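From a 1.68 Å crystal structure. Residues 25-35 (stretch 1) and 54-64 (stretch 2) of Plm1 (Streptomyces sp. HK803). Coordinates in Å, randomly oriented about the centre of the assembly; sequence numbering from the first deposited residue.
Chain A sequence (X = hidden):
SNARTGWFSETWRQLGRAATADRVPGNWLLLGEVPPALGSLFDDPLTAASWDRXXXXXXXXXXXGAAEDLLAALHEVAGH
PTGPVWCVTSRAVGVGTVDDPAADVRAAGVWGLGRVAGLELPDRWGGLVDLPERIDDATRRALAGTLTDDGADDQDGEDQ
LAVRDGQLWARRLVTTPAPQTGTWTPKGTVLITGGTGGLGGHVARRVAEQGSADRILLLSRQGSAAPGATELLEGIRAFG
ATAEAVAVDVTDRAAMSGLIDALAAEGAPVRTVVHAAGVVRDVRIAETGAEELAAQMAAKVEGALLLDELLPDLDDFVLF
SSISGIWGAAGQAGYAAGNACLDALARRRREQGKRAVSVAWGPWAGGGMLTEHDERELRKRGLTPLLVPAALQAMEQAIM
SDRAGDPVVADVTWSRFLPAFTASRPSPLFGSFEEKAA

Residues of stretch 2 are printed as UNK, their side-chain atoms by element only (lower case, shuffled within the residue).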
# COMPACT_ATOMS: atom_id res chain seq x y z
N PRO A 25 -31.10 8.43 8.28
CA PRO A 25 -31.73 9.70 8.59
C PRO A 25 -30.73 10.82 8.69
O PRO A 25 -29.56 10.59 9.01
CB PRO A 25 -32.36 9.44 9.96
CG PRO A 25 -31.46 8.46 10.59
CD PRO A 25 -30.96 7.58 9.47
N GLY A 26 -31.21 12.04 8.45
CA GLY A 26 -30.46 13.25 8.73
C GLY A 26 -30.11 14.03 7.48
O GLY A 26 -30.57 13.73 6.37
N ASN A 27 -29.26 15.03 7.67
CA ASN A 27 -28.85 15.95 6.64
C ASN A 27 -27.41 15.59 6.25
O ASN A 27 -26.48 16.01 6.92
CB ASN A 27 -28.92 17.37 7.21
CG ASN A 27 -28.62 18.45 6.20
OD1 ASN A 27 -28.69 18.24 4.98
ND2 ASN A 27 -28.29 19.63 6.71
N TRP A 28 -27.25 14.81 5.18
CA TRP A 28 -25.93 14.31 4.79
C TRP A 28 -25.36 15.06 3.61
O TRP A 28 -26.10 15.49 2.73
CB TRP A 28 -25.96 12.79 4.53
CG TRP A 28 -25.96 12.00 5.79
CD1 TRP A 28 -26.95 11.96 6.73
CD2 TRP A 28 -24.93 11.12 6.26
NE1 TRP A 28 -26.60 11.12 7.76
CE2 TRP A 28 -25.35 10.60 7.50
CE3 TRP A 28 -23.68 10.73 5.75
CZ2 TRP A 28 -24.59 9.70 8.23
CZ3 TRP A 28 -22.92 9.85 6.47
CH2 TRP A 28 -23.37 9.35 7.71
N LEU A 29 -24.04 15.16 3.59
CA LEU A 29 -23.30 15.77 2.51
C LEU A 29 -22.66 14.65 1.68
O LEU A 29 -21.99 13.80 2.22
CB LEU A 29 -22.22 16.68 3.06
CG LEU A 29 -21.18 17.21 2.07
CD1 LEU A 29 -21.83 18.16 1.09
CD2 LEU A 29 -20.08 17.87 2.82
N LEU A 30 -22.90 14.65 0.38
CA LEU A 30 -22.38 13.60 -0.47
C LEU A 30 -21.32 14.21 -1.36
O LEU A 30 -21.57 15.19 -2.03
CB LEU A 30 -23.52 13.01 -1.31
CG LEU A 30 -24.35 11.88 -0.70
CD1 LEU A 30 -24.47 11.94 0.79
CD2 LEU A 30 -25.67 11.71 -1.38
N LEU A 31 -20.13 13.61 -1.33
CA LEU A 31 -18.99 14.11 -2.09
C LEU A 31 -18.39 13.04 -3.00
O LEU A 31 -18.61 11.88 -2.80
CB LEU A 31 -17.89 14.63 -1.16
CG LEU A 31 -18.34 15.72 -0.20
CD1 LEU A 31 -17.25 16.03 0.78
CD2 LEU A 31 -18.71 16.95 -0.99
N GLY A 32 -17.66 13.50 -4.01
CA GLY A 32 -17.04 12.59 -4.96
C GLY A 32 -18.11 12.04 -5.87
O GLY A 32 -18.96 12.80 -6.37
N GLU A 33 -18.12 10.74 -6.06
CA GLU A 33 -19.12 10.10 -6.90
C GLU A 33 -19.90 9.11 -6.07
O GLU A 33 -19.48 7.97 -5.87
CB GLU A 33 -18.47 9.39 -8.07
CG GLU A 33 -19.46 8.88 -9.10
CD GLU A 33 -18.81 8.54 -10.43
OE1 GLU A 33 -17.58 8.79 -10.60
OE2 GLU A 33 -19.53 8.00 -11.31
N VAL A 34 -21.07 9.53 -5.62
CA VAL A 34 -21.95 8.65 -4.88
C VAL A 34 -23.02 8.17 -5.86
O VAL A 34 -23.75 8.99 -6.42
CB VAL A 34 -22.58 9.36 -3.66
CG1 VAL A 34 -23.49 8.43 -2.91
CG2 VAL A 34 -21.47 9.87 -2.74
N PRO A 35 -23.10 6.86 -6.08
CA PRO A 35 -23.98 6.37 -7.13
C PRO A 35 -25.44 6.46 -6.73
O PRO A 35 -25.76 6.59 -5.56
CB PRO A 35 -23.55 4.92 -7.29
CG PRO A 35 -23.06 4.54 -5.97
CD PRO A 35 -22.37 5.76 -5.43
N UNK A 54 -22.17 27.08 6.55
CA UNK A 54 -22.52 27.42 7.93
C UNK A 54 -23.32 26.31 8.63
O UNK A 54 -23.29 26.21 9.85
o UNK A 54 -24.53 28.70 7.37
c UNK A 54 -23.27 28.77 7.99
N UNK A 55 -24.01 25.47 7.86
CA UNK A 55 -24.73 24.32 8.41
C UNK A 55 -23.77 23.13 8.57
O UNK A 55 -22.95 22.87 7.68
o UNK A 55 -26.88 24.97 7.50
c UNK A 55 -25.90 23.92 7.52
c UNK A 55 -26.56 22.63 8.03
N UNK A 56 -23.86 22.43 9.70
CA UNK A 56 -23.08 21.20 9.92
C UNK A 56 -23.88 19.96 9.50
O UNK A 56 -24.86 19.60 10.14
c UNK A 56 -22.65 21.10 11.40
N UNK A 57 -23.46 19.28 8.41
CA UNK A 57 -24.20 18.07 8.09
C UNK A 57 -24.02 17.02 9.18
O UNK A 57 -23.02 17.02 9.90
c UNK A 57 -22.45 19.60 7.39
c UNK A 57 -22.30 18.31 6.66
c UNK A 57 -23.57 17.60 6.76
N UNK A 58 -25.00 16.13 9.27
CA UNK A 58 -25.00 15.05 10.26
C UNK A 58 -23.96 13.99 9.92
O UNK A 58 -23.52 13.24 10.79
c UNK A 58 -26.40 14.42 10.35
c UNK A 58 -27.45 15.42 10.85
o UNK A 58 -28.56 15.52 10.27
o UNK A 58 -27.13 16.12 11.82
N UNK A 59 -23.57 13.94 8.65
CA UNK A 59 -22.54 13.02 8.18
C UNK A 59 -22.07 13.39 6.78
O UNK A 59 -22.71 14.19 6.10
N UNK A 60 -20.94 12.81 6.36
CA UNK A 60 -20.39 13.02 5.02
C UNK A 60 -20.14 11.65 4.40
O UNK A 60 -19.56 10.78 5.04
c UNK A 60 -19.32 15.21 5.76
c UNK A 60 -19.08 13.84 5.05
c UNK A 60 -18.55 14.06 3.63
N UNK A 61 -20.65 11.44 3.18
CA UNK A 61 -20.39 10.21 2.48
C UNK A 61 -19.62 10.54 1.22
O UNK A 61 -20.06 11.36 0.41
c UNK A 61 -22.75 7.48 0.95
c UNK A 61 -21.43 8.11 1.44
c UNK A 61 -21.67 9.44 2.15
c UNK A 61 -20.65 7.13 2.35
N UNK A 62 -18.42 9.96 1.10
CA UNK A 62 -17.53 10.20 -0.01
C UNK A 62 -17.41 8.96 -0.85
O UNK A 62 -17.04 7.90 -0.37
c UNK A 62 -16.10 10.54 0.48
c UNK A 62 -15.20 10.85 -0.71
c UNK A 62 -16.11 11.70 1.48
N UNK A 63 -17.68 9.10 -2.14
CA UNK A 63 -17.51 8.01 -3.08
C UNK A 63 -16.23 8.23 -3.84
O UNK A 63 -16.13 9.22 -4.58
N UNK A 64 -15.25 7.35 -3.65
CA UNK A 64 -13.89 7.55 -4.15
C UNK A 64 -13.40 6.36 -4.96
O UNK A 64 -13.49 5.22 -4.52
c UNK A 64 -12.94 7.76 -2.99
O HOH W 1 -27.91 19.78 9.52

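Position 54 carries one carbon followed by one oxygen, the pattern of a serine; Ser-54 makes no contact with stretch 1. At position 55 the first carbon bears one oxygen and one carbon, a branch that identifies Thr-55. Its CB points toward stretch 1, and Thr-55 CG2 lies 3.7 Å from Asn-27 ND2. A single carbon at position 56, directed away, makes this Ala-56; its carbonyl O accepts from a water (3.1 Å from O of water 1) that in turn accepts from Asn-27 ND2, 2.8 Å from the same water O.

At position 57 three carbons close a ring onto the backbone N, which only proline does. Pro-57 CG rests 4.0 Å from Leu-29 CB, while Pro-57 CA approaches Asn-27 O at 3.3 Å. Position 58 has two carbons, the second carrying two oxygens. One of those oxygens accepts a hydrogen bond from the backbone N of Asn-27. Two carbons, with the carboxylate attached directly to CB, make this Asp-58. The bond, Asn-27 N to Asp-58 OD2, is 2.7 Å long and nearly straight; Asp-58 N returns one to Asn-27 O at 2.8 Å, so the two residues are joined both ways.

Position 59 has no side-chain atoms and is Gly-59. The Trp-28 ring occupies the space a side chain would need: an ideal CB would sit 2.3 Å from Trp-28 CH2. Instead, Gly-59 CA packs 3.4 Å from the centroid of the six-membered ring of Trp-28, over its face.

Three carbons at position 60, two borne on the first, give Val-60, whose CG1 meets Leu-31 CD1 at 3.7 Å. Position 61 has four carbons forked at the second, hence Leu-61; its CB lies 4.0 Å from Leu-30 CD1, and its CD2 4.0 Å from Val-34 CG1. Position 62 repeats the three-carbon fork of a valine, and Val-62 CG2 is 4.3 Å from Leu-31 CB. Position 63 is bare again: Gly-63, where an ideal CB would fall 2.0 Å from Glu-33 O. The lone carbon at position 64 points away, and Ala-64 does not touch stretch 1.

The contact is a parallel strand pairing. Leu-29 N to Gly-59 O (3.0 Å), Leu-61 N to Leu-29 O (2.9 Å), Leu-31 N to Leu-61 O (2.8 Å), Gly-63 N to Leu-31 O (3.0 Å) and Glu-33 N to Gly-63 O (2.9 Å) form its ladder. Leu-29, Leu-31, Val-60 and Val-62 share one face; Trp-28, Leu-30 and Leu-61 lie on the other.

Stretch 2 (54-64) STAPDGVLVGA
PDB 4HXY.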